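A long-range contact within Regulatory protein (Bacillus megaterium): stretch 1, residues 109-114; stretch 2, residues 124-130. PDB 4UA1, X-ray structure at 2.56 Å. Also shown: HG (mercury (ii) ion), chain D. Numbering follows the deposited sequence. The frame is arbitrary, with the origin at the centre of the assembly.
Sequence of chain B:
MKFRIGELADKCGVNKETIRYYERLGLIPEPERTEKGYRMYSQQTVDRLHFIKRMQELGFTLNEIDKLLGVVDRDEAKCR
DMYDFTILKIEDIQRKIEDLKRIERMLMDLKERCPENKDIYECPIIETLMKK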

# COMPACT_ATOMS: atom_id res chain seq x y z
N ASP B 109 21.16 -5.41 5.63
CA ASP B 109 21.88 -6.45 6.34
C ASP B 109 21.97 -7.75 5.53
O ASP B 109 23.03 -8.42 5.49
N LEU B 110 20.85 -8.09 4.88
CA LEU B 110 20.83 -9.19 3.94
C LEU B 110 21.91 -9.08 2.84
O LEU B 110 22.71 -10.00 2.66
N LYS B 111 21.94 -7.94 2.16
CA LYS B 111 22.88 -7.69 1.06
C LYS B 111 24.37 -7.64 1.53
O LYS B 111 25.29 -8.02 0.81
N GLU B 112 24.59 -7.17 2.76
CA GLU B 112 25.91 -7.13 3.35
C GLU B 112 26.35 -8.52 3.71
O GLU B 112 27.52 -8.75 4.03
N ARG B 113 25.41 -9.46 3.73
CA ARG B 113 25.84 -10.85 3.93
C ARG B 113 26.65 -11.41 2.74
O ARG B 113 27.34 -12.41 2.92
N CYS B 114 26.58 -10.79 1.56
CA CYS B 114 27.15 -11.42 0.35
C CYS B 114 28.65 -11.36 0.33
O CYS B 114 29.23 -10.42 0.82
N PRO B 124 23.84 -15.97 0.22
CA PRO B 124 23.43 -15.84 1.64
C PRO B 124 22.06 -15.16 1.79
O PRO B 124 21.35 -15.42 2.76
N ILE B 125 21.71 -14.29 0.83
CA ILE B 125 20.42 -13.65 0.86
C ILE B 125 19.36 -14.74 0.73
O ILE B 125 18.47 -14.87 1.57
N ILE B 126 19.48 -15.53 -0.33
CA ILE B 126 18.50 -16.57 -0.61
C ILE B 126 18.48 -17.61 0.49
O ILE B 126 17.42 -18.03 0.96
N GLU B 127 19.66 -18.02 0.91
CA GLU B 127 19.75 -18.99 1.98
C GLU B 127 19.08 -18.46 3.22
O GLU B 127 18.30 -19.19 3.84
N THR B 128 19.30 -17.18 3.55
CA THR B 128 18.73 -16.62 4.77
C THR B 128 17.22 -16.58 4.71
O THR B 128 16.54 -17.06 5.62
N LEU B 129 16.70 -16.05 3.61
CA LEU B 129 15.26 -15.94 3.42
C LEU B 129 14.57 -17.31 3.23
O LEU B 129 13.35 -17.40 3.32
N MET B 130 15.36 -18.34 2.94
CA MET B 130 14.83 -19.68 2.75
C MET B 130 14.56 -20.36 4.08
O MET B 130 13.63 -21.16 4.19

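The side chains of the stretch 2 helix pack against both side chains and backbone of stretch 1, from Leu 110 to Cys 114: no hydrogen bond crosses the contact, which buries 382 Å², summed over both sides. Pro 124 opens the helix segment with its CA-to-CB bond pointing toward stretch 1. Its ring, C-gamma exo, lies against Arg 113, with Pro 124 CG 3.6 Å from Arg 113 O and Pro 124 CB 3.8 Å from Arg 113 CB.

Ile 125 leaves its backbone sideways, yet its m, t rotamer carries the side chain into the contact. Ile 125 CG1 comes 3.5 Å from Leu 110 O and 3.8 Å from Cys 114 SG, while Ile 125 CD1 reaches Lys 111 CA at 4.0 Å. A branched chain thus packs directly on backbone, where Leu 110 CA and Ile 125 CA lie 5.4 Å apart. Cys 114, also m, has a second task: Cys 114 SG binds the mercury ion HG at 2.5 Å, with two further ligand atoms from elsewhere in the structure. The same sulfur therefore serves both packing and metal binding.

Ile 126 points away and Glu 127 is out of reach, so the contact resumes one turn on. Thr 128 (m) points toward stretch 1 but spends its hydroxyl at home, Thr 128 OG1 donating to Pro 124 O at 2.7 Å. Arg 113 points toward stretch 2, with chi1 m, chi2 t and chi3 at 93°. Thr 128 OG1 sits over one face of its guanidinium, 3.2 Å from Arg 113 NE, but the angle is too poor for a hydrogen bond. Thr 128 CG2 meets Leu 110 CD2 at 3.8 Å.

Leu 129 (m, t) extends the apolar seam, Leu 129 CD2 lying 4.0 Å from Leu 110 CD1. Leu 110, likewise m, t and buried, thus spans both residues with its two methyls. Met 130 lies beyond reach. The rule is helical periodicity: Pro 124, Ile 125, Thr 128 and Leu 129 make the contact, and Ile 126 and Glu 127 between them make none.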

# COMPACT_ATOMS: atom_id res chain seq x y z
CB ASP B 109 21.22 -6.69 7.69
CG ASP B 109 21.30 -5.47 8.59
OD1 ASP B 109 22.34 -4.74 8.50
OD2 ASP B 109 20.33 -5.24 9.36
CB LEU B 110 19.46 -9.25 3.29
CG LEU B 110 18.46 -9.92 4.20
CD1 LEU B 110 17.02 -9.70 3.70
CD2 LEU B 110 18.83 -11.40 4.25
CB LYS B 111 22.52 -6.35 0.37
CG LYS B 111 23.44 -5.19 0.83
CD LYS B 111 23.25 -3.90 0.08
CE LYS B 111 24.56 -3.08 0.02
NZ LYS B 111 25.09 -2.66 1.35
CB GLU B 112 25.95 -6.19 4.55
CG GLU B 112 25.74 -4.77 4.09
CD GLU B 112 25.47 -3.78 5.21
OE1 GLU B 112 25.57 -4.18 6.39
OE2 GLU B 112 25.17 -2.59 4.90
CB ARG B 113 24.65 -11.79 4.22
CG ARG B 113 23.89 -11.43 5.48
CD ARG B 113 22.62 -12.25 5.66
NE ARG B 113 23.00 -13.38 6.48
CZ ARG B 113 22.64 -13.55 7.75
NH1 ARG B 113 21.79 -12.71 8.33
NH2 ARG B 113 23.10 -14.60 8.41
CB CYS B 114 26.62 -10.79 -0.93
SG CYS B 114 24.90 -11.11 -1.23
CB PRO B 124 24.55 -15.00 2.27
CG PRO B 124 25.74 -15.20 1.36
CD PRO B 124 25.16 -15.37 -0.04
CB ILE B 125 20.24 -12.62 -0.27
CG1 ILE B 125 21.29 -11.50 -0.20
CG2 ILE B 125 18.83 -12.01 -0.21
CD1 ILE B 125 21.09 -10.39 -1.27
CB ILE B 126 18.77 -17.25 -1.97
CG1 ILE B 126 18.65 -16.22 -3.10
CG2 ILE B 126 17.79 -18.39 -2.19
CD1 ILE B 126 19.09 -16.74 -4.46
CB GLU B 127 21.21 -19.33 2.26
CG GLU B 127 21.88 -20.03 1.09
CD GLU B 127 23.36 -20.18 1.29
OE1 GLU B 127 23.95 -21.04 0.60
OE2 GLU B 127 23.95 -19.43 2.10
CB THR B 128 19.23 -15.19 5.07
OG1 THR B 128 20.63 -15.23 5.37
CG2 THR B 128 18.51 -14.63 6.28
CB LEU B 129 14.98 -15.06 2.22
CG LEU B 129 15.42 -13.62 2.47
CD1 LEU B 129 15.00 -12.76 1.29
CD2 LEU B 129 14.84 -13.10 3.79
CB MET B 130 15.79 -20.55 1.92
CG MET B 130 15.55 -20.39 0.44
SD MET B 130 16.45 -21.52 -0.60
CE MET B 130 15.39 -21.44 -2.05
HG HG D . 24.33 -13.10 -2.56